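Long-range contacts in bifunctional protein PutA (Bdellovibrio bacteriovorus, PDB 5UR2), which probably oxidises L-proline to L-glutamate in two steps, pairing an FAD-dependent proline dehydrogenase with an NAD-dependent L-glutamate gamma-semialdehyde dehydrogenase: residues 20-24 / 391-396; 56-61 / 106-110; 572-576 / 590-594; 627-632 / 962-967. All coordinates share one frame; numbering follows the deposited sequence.

Contact 1: residues 20-24 / 391-396; sequences RMESQ and KTIVDM
Q24 and D395 approach from opposite directions, their amide and carboxylate planes 31° apart. Among the polar contacts, Q24 NE2 gives both of its hydrogens to the helix ending at D395. One bond runs 3.1 Å to D395 OD2, nearly straight at 166° and in the amide plane; the other runs 3.2 Å from Q24 NE2 to T392 OG1, whose stronger polar partner is the carbonyl of P388 one turn back. The amide oxygen turns to K391, with only a weak bond from K391 NZ to Q24 OE1. K391 NZ is itself in a salt bridge with D395 OD2 at 3.0 Å, on the syn lone pair, and OD2 therefore accepts from both lysine and glutamine. With NE2 bonded to two acceptors and OE1 facing K391, the flip of the amide is defined.

The rest is van der Waals contact. R20 is extended from CG to NE, which carries the aliphatic chain past T392, with R20 CD 3.7 Å from T392 CG2. Beyond it the guanidinium lays one face on M396, R20 NE standing 3.6 Å from M396 CG and the methionine set toward the rim of the group. M21 crosses T392 at about a right angle, its CG resting against the threonine hydroxyl, 3.4 Å from T392 OG1.

This is where the end of helix 6-22, in the N-terminal region, docks on helix 387-395 of the proline dehydrogenase barrel. M396 also packs on R13 and I17 of helix 6-22 and on M364 of helix 357-369, while I393, turned the other way, packs on helix 357-369 and on M400 of barrel strand 400-406.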
# COMPACT_ATOMS: atom_id res chain seq x y z
N ARG B 20 19.88 53.62 30.28
CA ARG B 20 20.55 53.35 31.55
C ARG B 20 21.31 52.04 31.50
O ARG B 20 22.40 51.92 32.08
CB ARG B 20 19.53 53.29 32.69
CG ARG B 20 18.90 54.59 33.13
CD ARG B 20 17.80 54.25 34.13
NE ARG B 20 17.20 55.41 34.79
CZ ARG B 20 17.62 55.93 35.94
NH1 ARG B 20 18.67 55.41 36.56
NH2 ARG B 20 16.99 56.98 36.45
N MET B 21 20.75 51.04 30.80
CA MET B 21 21.39 49.73 30.75
C MET B 21 22.75 49.80 30.09
O MET B 21 23.65 49.02 30.45
CB MET B 21 20.49 48.74 30.00
CG MET B 21 19.33 48.23 30.82
SD MET B 21 18.04 47.48 29.80
CE MET B 21 19.00 46.28 28.88
N GLU B 22 22.94 50.73 29.16
CA GLU B 22 24.25 50.90 28.53
C GLU B 22 25.31 51.35 29.52
O GLU B 22 26.50 51.11 29.29
CB GLU B 22 24.17 51.92 27.40
CG GLU B 22 23.06 51.71 26.38
CD GLU B 22 23.04 52.81 25.34
OE1 GLU B 22 22.17 52.78 24.43
OE2 GLU B 22 23.89 53.72 25.42
N SER B 23 24.91 51.98 30.63
CA SER B 23 25.84 52.49 31.63
C SER B 23 26.16 51.48 32.72
O SER B 23 27.00 51.77 33.58
CB SER B 23 25.28 53.77 32.26
N GLN B 24 25.52 50.30 32.72
CA GLN B 24 25.85 49.24 33.66
C GLN B 24 27.11 48.49 33.24
O GLN B 24 27.52 48.50 32.08
CB GLN B 24 24.70 48.22 33.77
CG GLN B 24 23.33 48.79 34.09
CD GLN B 24 23.29 49.48 35.45
OE1 GLN B 24 24.25 49.42 36.23
NE2 GLN B 24 22.17 50.14 35.74
N LYS B 391 19.43 45.35 37.48
CA LYS B 391 20.12 46.42 38.20
C LYS B 391 19.49 47.78 37.89
O LYS B 391 19.33 48.61 38.79
CB LYS B 391 21.60 46.41 37.83
CG LYS B 391 22.39 47.61 38.32
CD LYS B 391 22.83 47.45 39.76
CE LYS B 391 24.01 48.38 40.06
NZ LYS B 391 23.79 49.76 39.52
N THR B 392 19.11 48.00 36.63
CA THR B 392 18.50 49.27 36.24
C THR B 392 17.18 49.49 36.97
O THR B 392 16.93 50.59 37.48
CB THR B 392 18.29 49.30 34.72
OG1 THR B 392 19.56 49.27 34.06
CG2 THR B 392 17.55 50.56 34.30
N ILE B 393 16.33 48.46 37.05
CA ILE B 393 15.05 48.58 37.76
C ILE B 393 15.27 49.00 39.20
O ILE B 393 14.52 49.82 39.75
CB ILE B 393 14.27 47.26 37.69
CG1 ILE B 393 13.96 46.85 36.26
CG2 ILE B 393 12.99 47.37 38.50
CD1 ILE B 393 13.06 47.80 35.54
N VAL B 394 16.29 48.42 39.85
CA VAL B 394 16.59 48.78 41.24
C VAL B 394 17.05 50.22 41.33
O VAL B 394 16.64 50.97 42.23
CB VAL B 394 17.63 47.81 41.82
CG1 VAL B 394 18.04 48.23 43.23
CG2 VAL B 394 17.11 46.38 41.82
N ASP B 395 17.93 50.64 40.41
CA ASP B 395 18.38 52.03 40.40
C ASP B 395 17.21 52.99 40.24
O ASP B 395 17.23 54.09 40.80
CB ASP B 395 19.39 52.27 39.27
CG ASP B 395 20.71 51.56 39.50
OD1 ASP B 395 21.04 51.24 40.67
OD2 ASP B 395 21.44 51.34 38.50
N MET B 396 16.18 52.60 39.49
CA MET B 396 15.04 53.48 39.30
C MET B 396 14.13 53.53 40.52
O MET B 396 13.09 54.21 40.48
CB MET B 396 14.26 53.05 38.05
CG MET B 396 15.05 53.33 36.78
SD MET B 396 14.40 52.55 35.31
CE MET B 396 12.87 53.45 35.07

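Contact 2: residues 56-61 / 106-110; sequences FVDVLP and IKKNV
L60 and V110 reach toward each other tip to tip at the tight centre of this contact, L60 CD2 coming 3.6 Å from V110 CB and lying close to both valine methyls. With CG anti to the backbone N (chi1 -176°), the leucine points its two branches at helix 103-115: CD2 goes to V110, while CD1 lies 3.6 Å from K107 CG. One turn earlier, V57 extends the apolar patch more loosely, its CG1 4.1 Å from V110 CG1. F56 offers the edge of its ring, and I106 CG2 sits there in the ring plane, 3.6 Å from F56 CE2; the same I106 CG2 lies 4.0 Å from L60 CD2.

The contact joins two helices of the PutA N-terminal region, 47-59 as it passes into a short 3-10 turn and 103-115. Helix 66-76 packs against both segments, through H72 and L73 on F56 and V69 on L60 and K107; M413 of helix 409-423 touches P61 and V110.

Toward the partly exposed side the packing gives way to K107, whose chain crosses L60 at a slant and carries its ammonium to the backbone. K107 NZ donates to L60 O at 3.1 Å, from above the carbonyl plane rather than on a lone pair. A stronger partner of this nitrogen is the carbonyl oxygen of I63. The outer part of I106, also partly exposed, leads away from the interface.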
# COMPACT_ATOMS: atom_id res chain seq x y z
N PHE B 56 22.03 16.03 26.16
CA PHE B 56 23.23 15.68 26.89
C PHE B 56 23.24 16.34 28.26
O PHE B 56 23.47 15.69 29.28
CB PHE B 56 24.48 16.10 26.11
CG PHE B 56 25.75 15.75 26.81
CD1 PHE B 56 26.28 14.47 26.70
CD2 PHE B 56 26.38 16.66 27.64
CE1 PHE B 56 27.44 14.13 27.35
CE2 PHE B 56 27.54 16.32 28.30
CZ PHE B 56 28.07 15.05 28.16
N VAL B 57 22.95 17.64 28.29
CA VAL B 57 22.90 18.34 29.57
C VAL B 57 21.88 17.69 30.48
O VAL B 57 22.11 17.53 31.69
CB VAL B 57 22.60 19.84 29.34
CG1 VAL B 57 22.32 20.55 30.66
CG2 VAL B 57 23.77 20.48 28.64
N ASP B 58 20.74 17.28 29.92
CA ASP B 58 19.67 16.65 30.70
C ASP B 58 20.15 15.39 31.41
O ASP B 58 19.89 15.19 32.60
CB ASP B 58 18.49 16.31 29.78
CG ASP B 58 17.36 15.59 30.50
OD1 ASP B 58 16.94 16.09 31.56
OD2 ASP B 58 16.88 14.54 30.00
N VAL B 59 20.87 14.52 30.69
CA VAL B 59 21.21 13.21 31.24
C VAL B 59 22.45 13.26 32.13
O VAL B 59 22.61 12.39 33.00
CB VAL B 59 21.39 12.17 30.12
CG1 VAL B 59 22.59 12.51 29.26
CG2 VAL B 59 21.48 10.75 30.67
N LEU B 60 23.31 14.27 31.97
CA LEU B 60 24.62 14.29 32.63
C LEU B 60 24.59 13.99 34.13
O LEU B 60 25.39 13.15 34.57
CB LEU B 60 25.31 15.64 32.37
CG LEU B 60 26.72 15.71 32.94
CD1 LEU B 60 27.64 14.64 32.32
CD2 LEU B 60 27.31 17.09 32.76
N PRO B 61 23.73 14.59 34.95
CA PRO B 61 23.81 14.32 36.40
C PRO B 61 23.38 12.91 36.79
O PRO B 61 23.60 12.52 37.94
CB PRO B 61 22.87 15.37 37.01
CG PRO B 61 21.89 15.65 35.95
CD PRO B 61 22.64 15.54 34.64
N ILE B 106 33.78 18.20 31.67
CA ILE B 106 32.43 18.47 31.17
C ILE B 106 31.46 18.66 32.33
O ILE B 106 30.67 19.61 32.34
CB ILE B 106 31.98 17.36 30.21
CG1 ILE B 106 32.46 17.67 28.77
CG2 ILE B 106 30.48 17.18 30.28
CD1 ILE B 106 33.98 17.75 28.58
N LYS B 107 31.49 17.77 33.33
CA LYS B 107 30.56 17.92 34.45
C LYS B 107 30.83 19.20 35.22
O LYS B 107 29.89 19.86 35.67
CB LYS B 107 30.63 16.73 35.41
CG LYS B 107 29.94 15.47 34.94
CD LYS B 107 29.74 14.50 36.10
CE LYS B 107 28.78 13.38 35.70
NZ LYS B 107 27.69 13.15 36.70
N LYS B 108 32.10 19.55 35.42
CA LYS B 108 32.40 20.82 36.08
C LYS B 108 31.86 21.98 35.26
O LYS B 108 31.21 22.89 35.81
CB LYS B 108 33.90 20.96 36.31
N ASN B 109 32.09 21.97 33.95
CA ASN B 109 31.62 23.07 33.10
C ASN B 109 30.10 23.16 33.11
O ASN B 109 29.54 24.26 33.25
CB ASN B 109 32.15 22.90 31.67
CG ASN B 109 33.63 23.22 31.54
OD1 ASN B 109 34.24 23.83 32.43
ND2 ASN B 109 34.23 22.80 30.43
N VAL B 110 29.41 22.03 32.99
CA VAL B 110 27.95 22.04 32.94
C VAL B 110 27.37 22.40 34.31
O VAL B 110 26.41 23.18 34.40
CB VAL B 110 27.43 20.69 32.42
CG1 VAL B 110 25.94 20.57 32.63
CG2 VAL B 110 27.76 20.55 30.93

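Contact 3: residues 572-576 / 590-594; sequences RFKLI and ADGDI
R572 grips D591 side-on across a helix-helix packing in the aldehyde dehydrogenase region, where helices 572-583 and 587-611 meet; the axes of segments 572-576 and 590-594 approach to 9.3 Å, with 124° between their N-to-C directions. Both NE and NH2 bond to one oxygen: R572 NE reaches D591 OD1 at 2.6 Å, nearly along the C-O axis, and R572 NH2 reaches the same D591 OD1 at 2.9 Å by a more bent bond. That oxygen lies in the guanidinium plane, although the carboxylate is turned 50° from it. The other polar atoms of this buried pair are satisfied by the loop around 468-471. R572 NH1 forms a salt bridge with E468, NH2 also bonds to the carbonyl of P469, and D591 OD2 accepts from the backbone N of L471. The arginine thus lies between two carboxylates, D591 and E468, which would probably favour its charged form.

Beside the salt bridge the packing is aliphatic. I594 points into the other helix, its CD1 3.6 Å from L575 CB and its CG1 facing I576 CG1. I576 spreads its branches over the neighbouring helix: CG2 lies 3.7 Å from A590 CB, and CD1 lies 3.7 Å from D591 CB.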
# COMPACT_ATOMS: atom_id res chain seq x y z
N ARG B 572 -21.72 8.15 24.31
CA ARG B 572 -20.43 7.91 24.94
C ARG B 572 -20.56 7.54 26.42
O ARG B 572 -20.00 6.54 26.86
CB ARG B 572 -19.53 9.13 24.78
CG ARG B 572 -18.09 8.79 25.04
CD ARG B 572 -17.26 10.02 25.20
NE ARG B 572 -15.83 9.73 25.12
CZ ARG B 572 -15.06 10.04 24.09
NH1 ARG B 572 -15.58 10.65 23.02
NH2 ARG B 572 -13.76 9.76 24.12
N PHE B 573 -21.30 8.34 27.20
CA PHE B 573 -21.35 8.11 28.64
C PHE B 573 -22.09 6.82 28.98
O PHE B 573 -21.70 6.10 29.91
CB PHE B 573 -22.01 9.32 29.33
CG PHE B 573 -21.14 10.53 29.32
CD1 PHE B 573 -20.14 10.69 30.26
CD2 PHE B 573 -21.27 11.48 28.32
CE1 PHE B 573 -19.31 11.79 30.23
CE2 PHE B 573 -20.44 12.59 28.29
CZ PHE B 573 -19.46 12.75 29.24
N LYS B 574 -23.15 6.51 28.24
CA LYS B 574 -23.87 5.26 28.49
C LYS B 574 -22.97 4.06 28.19
O LYS B 574 -23.00 3.04 28.91
CB LYS B 574 -25.15 5.24 27.64
CG LYS B 574 -26.14 4.13 27.96
CD LYS B 574 -27.40 4.22 27.09
CE LYS B 574 -28.43 3.12 27.45
NZ LYS B 574 -28.03 1.75 26.99
N LEU B 575 -22.11 4.18 27.17
CA LEU B 575 -21.19 3.10 26.82
C LEU B 575 -20.09 2.95 27.86
O LEU B 575 -19.68 1.82 28.16
CB LEU B 575 -20.59 3.35 25.43
CG LEU B 575 -21.61 3.32 24.29
CD1 LEU B 575 -21.01 3.76 22.96
CD2 LEU B 575 -22.19 1.91 24.20
N ILE B 576 -19.59 4.06 28.40
CA ILE B 576 -18.60 3.95 29.48
C ILE B 576 -19.20 3.23 30.67
O ILE B 576 -18.62 2.28 31.21
CB ILE B 576 -18.09 5.34 29.88
CG1 ILE B 576 -17.24 5.94 28.77
CG2 ILE B 576 -17.28 5.25 31.17
CD1 ILE B 576 -16.84 7.39 29.02
N ALA B 590 -12.31 2.84 30.42
CA ALA B 590 -13.52 2.64 29.63
C ALA B 590 -13.67 3.74 28.57
O ALA B 590 -14.09 3.46 27.44
CB ALA B 590 -14.74 2.60 30.55
N ASP B 591 -13.38 5.00 28.93
CA ASP B 591 -13.45 6.09 27.96
C ASP B 591 -12.49 5.88 26.80
O ASP B 591 -12.84 6.07 25.63
CB ASP B 591 -13.16 7.44 28.63
CG ASP B 591 -13.17 8.61 27.65
OD1 ASP B 591 -14.07 8.69 26.80
OD2 ASP B 591 -12.25 9.43 27.72
N GLY B 592 -11.25 5.50 27.11
CA GLY B 592 -10.31 5.15 26.07
C GLY B 592 -10.82 4.01 25.20
O GLY B 592 -10.54 3.98 23.99
N ASP B 593 -11.57 3.07 25.79
CA ASP B 593 -12.14 1.97 25.02
C ASP B 593 -13.14 2.47 23.99
O ASP B 593 -13.13 2.02 22.83
CB ASP B 593 -12.80 0.95 25.95
CG ASP B 593 -12.90 -0.45 25.30
OD1 ASP B 593 -11.93 -1.22 25.43
OD2 ASP B 593 -13.91 -0.78 24.64
N ILE B 594 -14.02 3.39 24.38
CA ILE B 594 -14.97 3.96 23.43
C ILE B 594 -14.24 4.71 22.32
O ILE B 594 -14.59 4.61 21.14
CB ILE B 594 -15.98 4.88 24.15
CG1 ILE B 594 -16.54 4.22 25.41
CG2 ILE B 594 -17.07 5.29 23.20
CD1 ILE B 594 -17.08 2.82 25.21

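Contact 4: residues 627-632 / 962-967; sequences YIYKSR and KQYMEP
R632 NE gives E966 OE2 a 2.8 Å, nearly straight bond on its anti lone pair, the core of a salt bridge in which the guanidinium and carboxylate planes stand 51° apart. A water links R632 NH2 to the same E966 OE2, while R632 NH1 goes to T712 O, its stronger partner, and to T713. A bend at chi3 (79°) turns the arginine head back to the glutamate. The backbone adds the antiparallel hydrogen-bonded pair K630 and E966, both N-H...O bonds being 2.8 Å: K630 N to E966 O and E966 N to K630 O.

Further out, Y629 and P967 form a non-hydrogen-bonded pair with side chains on the same face. M965 SD stands 5.5 Å from the Y629 ring centroid, an oblique Met-aromatic contact, and M965 CE lies 3.6 Å from Y629 CB. K962 NZ bonds only weakly to Y629 OH; D959 of the second subunit is that hydroxyl's stronger partner, forms a salt bridge with K962 NZ, and also bonds Y627 OH, whose CZ lies 3.6 Å from P967 CB.

Strand 965-973 thus lines one edge of strand 623-638 in the mixed sheet, with L611 of helix 587-611 against Y629, K962 and M965, and R742 of strand 742-746 against R632.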
# COMPACT_ATOMS: atom_id res chain seq x y z
N TYR B 627 -5.65 -3.90 -10.44
CA TYR B 627 -5.55 -4.67 -9.21
C TYR B 627 -6.62 -4.16 -8.25
O TYR B 627 -6.73 -2.95 -8.02
CB TYR B 627 -4.14 -4.51 -8.62
CG TYR B 627 -3.72 -5.44 -7.50
CD1 TYR B 627 -3.24 -6.72 -7.76
CD2 TYR B 627 -3.73 -5.01 -6.18
CE1 TYR B 627 -2.83 -7.55 -6.75
CE2 TYR B 627 -3.31 -5.83 -5.15
CZ TYR B 627 -2.85 -7.10 -5.44
OH TYR B 627 -2.43 -7.93 -4.43
N ILE B 628 -7.45 -5.08 -7.75
CA ILE B 628 -8.63 -4.73 -6.95
C ILE B 628 -8.70 -5.68 -5.75
O ILE B 628 -7.95 -6.65 -5.67
CB ILE B 628 -9.94 -4.82 -7.77
CG1 ILE B 628 -10.17 -6.27 -8.23
CG2 ILE B 628 -9.93 -3.87 -8.96
CD1 ILE B 628 -11.52 -6.53 -8.94
N TYR B 629 -9.61 -5.38 -4.83
CA TYR B 629 -9.89 -6.25 -3.69
C TYR B 629 -11.35 -6.70 -3.72
O TYR B 629 -12.23 -5.93 -4.12
CB TYR B 629 -9.57 -5.55 -2.36
CG TYR B 629 -8.09 -5.33 -2.23
CD1 TYR B 629 -7.25 -6.34 -1.78
CD2 TYR B 629 -7.53 -4.13 -2.63
CE1 TYR B 629 -5.88 -6.14 -1.70
CE2 TYR B 629 -6.16 -3.92 -2.56
CZ TYR B 629 -5.35 -4.92 -2.09
OH TYR B 629 -4.01 -4.69 -2.02
N LYS B 630 -11.56 -7.95 -3.31
CA LYS B 630 -12.86 -8.60 -3.16
C LYS B 630 -13.08 -9.01 -1.71
O LYS B 630 -12.13 -9.28 -0.98
CB LYS B 630 -12.95 -9.87 -4.03
CG LYS B 630 -12.91 -9.67 -5.56
CD LYS B 630 -12.76 -11.06 -6.23
CE LYS B 630 -12.87 -11.05 -7.77
NZ LYS B 630 -14.19 -10.58 -8.26
N SER B 631 -14.35 -9.08 -1.30
CA SER B 631 -14.67 -9.66 -0.01
C SER B 631 -14.49 -11.18 -0.06
O SER B 631 -14.36 -11.77 -1.12
CB SER B 631 -16.10 -9.30 0.39
OG SER B 631 -17.00 -9.74 -0.60
N ARG B 632 -14.47 -11.81 1.12
CA ARG B 632 -14.26 -13.26 1.23
C ARG B 632 -15.52 -14.06 1.55
O ARG B 632 -15.70 -15.14 0.99
CB ARG B 632 -13.18 -13.57 2.29
CG ARG B 632 -11.84 -12.88 2.07
CD ARG B 632 -10.70 -13.49 2.91
NE ARG B 632 -10.18 -14.73 2.33
CZ ARG B 632 -10.28 -15.94 2.88
NH1 ARG B 632 -10.87 -16.08 4.06
NH2 ARG B 632 -9.79 -17.00 2.25
N LYS B 962 -6.94 -5.51 4.51
CA LYS B 962 -6.73 -6.45 3.41
C LYS B 962 -6.82 -7.91 3.85
O LYS B 962 -7.10 -8.78 3.01
CB LYS B 962 -5.37 -6.20 2.76
CG LYS B 962 -5.26 -4.82 2.07
CD LYS B 962 -3.84 -4.60 1.59
CE LYS B 962 -3.69 -3.28 0.89
NZ LYS B 962 -2.35 -3.14 0.27
N GLN B 963 -6.57 -8.20 5.12
CA GLN B 963 -6.70 -9.57 5.62
C GLN B 963 -8.13 -10.09 5.51
O GLN B 963 -8.35 -11.31 5.52
CB GLN B 963 -6.26 -9.64 7.08
CG GLN B 963 -4.76 -9.48 7.32
CD GLN B 963 -3.99 -10.73 6.94
OE1 GLN B 963 -3.57 -10.89 5.80
NE2 GLN B 963 -3.87 -11.65 7.89
N TYR B 964 -9.11 -9.19 5.44
CA TYR B 964 -10.51 -9.55 5.29
C TYR B 964 -10.94 -9.59 3.83
O TYR B 964 -12.14 -9.71 3.56
CB TYR B 964 -11.39 -8.55 6.06
CG TYR B 964 -11.18 -8.62 7.55
CD1 TYR B 964 -10.17 -7.89 8.18
CD2 TYR B 964 -11.99 -9.44 8.34
CE1 TYR B 964 -9.97 -7.97 9.56
CE2 TYR B 964 -11.81 -9.51 9.70
CZ TYR B 964 -10.81 -8.78 10.31
OH TYR B 964 -10.67 -8.90 11.67
N MET B 965 -9.99 -9.53 2.89
CA MET B 965 -10.28 -9.43 1.47
C MET B 965 -9.38 -10.38 0.70
O MET B 965 -8.47 -10.99 1.26
CB MET B 965 -10.13 -7.97 0.97
CG MET B 965 -11.11 -7.04 1.67
SD MET B 965 -11.17 -5.34 1.04
CE MET B 965 -9.47 -4.86 1.21
N GLU B 966 -9.67 -10.53 -0.60
CA GLU B 966 -8.84 -11.22 -1.57
C GLU B 966 -8.38 -10.24 -2.63
O GLU B 966 -9.19 -9.45 -3.14
CB GLU B 966 -9.59 -12.38 -2.27
CG GLU B 966 -9.86 -13.61 -1.43
CD GLU B 966 -8.60 -14.35 -1.08
OE1 GLU B 966 -7.68 -14.38 -1.93
OE2 GLU B 966 -8.54 -14.89 0.05
N PRO B 967 -7.10 -10.27 -3.00
CA PRO B 967 -6.66 -9.47 -4.14
C PRO B 967 -7.12 -10.11 -5.44
O PRO B 967 -7.22 -11.34 -5.54
CB PRO B 967 -5.13 -9.53 -4.03
CG PRO B 967 -4.89 -10.94 -3.44
CD PRO B 967 -6.04 -11.17 -2.48
O HOH W 1 -8.35 -17.81 -0.31

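How the contacts relate
Along the chain, contact 2 falls between the two halves of contact 1, and contacts 3 and 4 follow in turn. The first two belong to the proline dehydrogenase half: contact 1 docks the N-terminal region on the barrel, and contact 2 lies within that region, about 33 Å away between centres. Contacts 3 and 4 share the aldehyde dehydrogenase range and helix 587-611, which supplies 590-594 to contact 3 and L611 to contact 4; their centres are about 32 Å apart. Contacts 1 and 4 are the most distant, about 75 Å between centres, on opposite sides of the chain's centre. The four therefore sample both catalytic halves, and contact 4 lies against the second subunit, which segment 56-61 also reaches through D58.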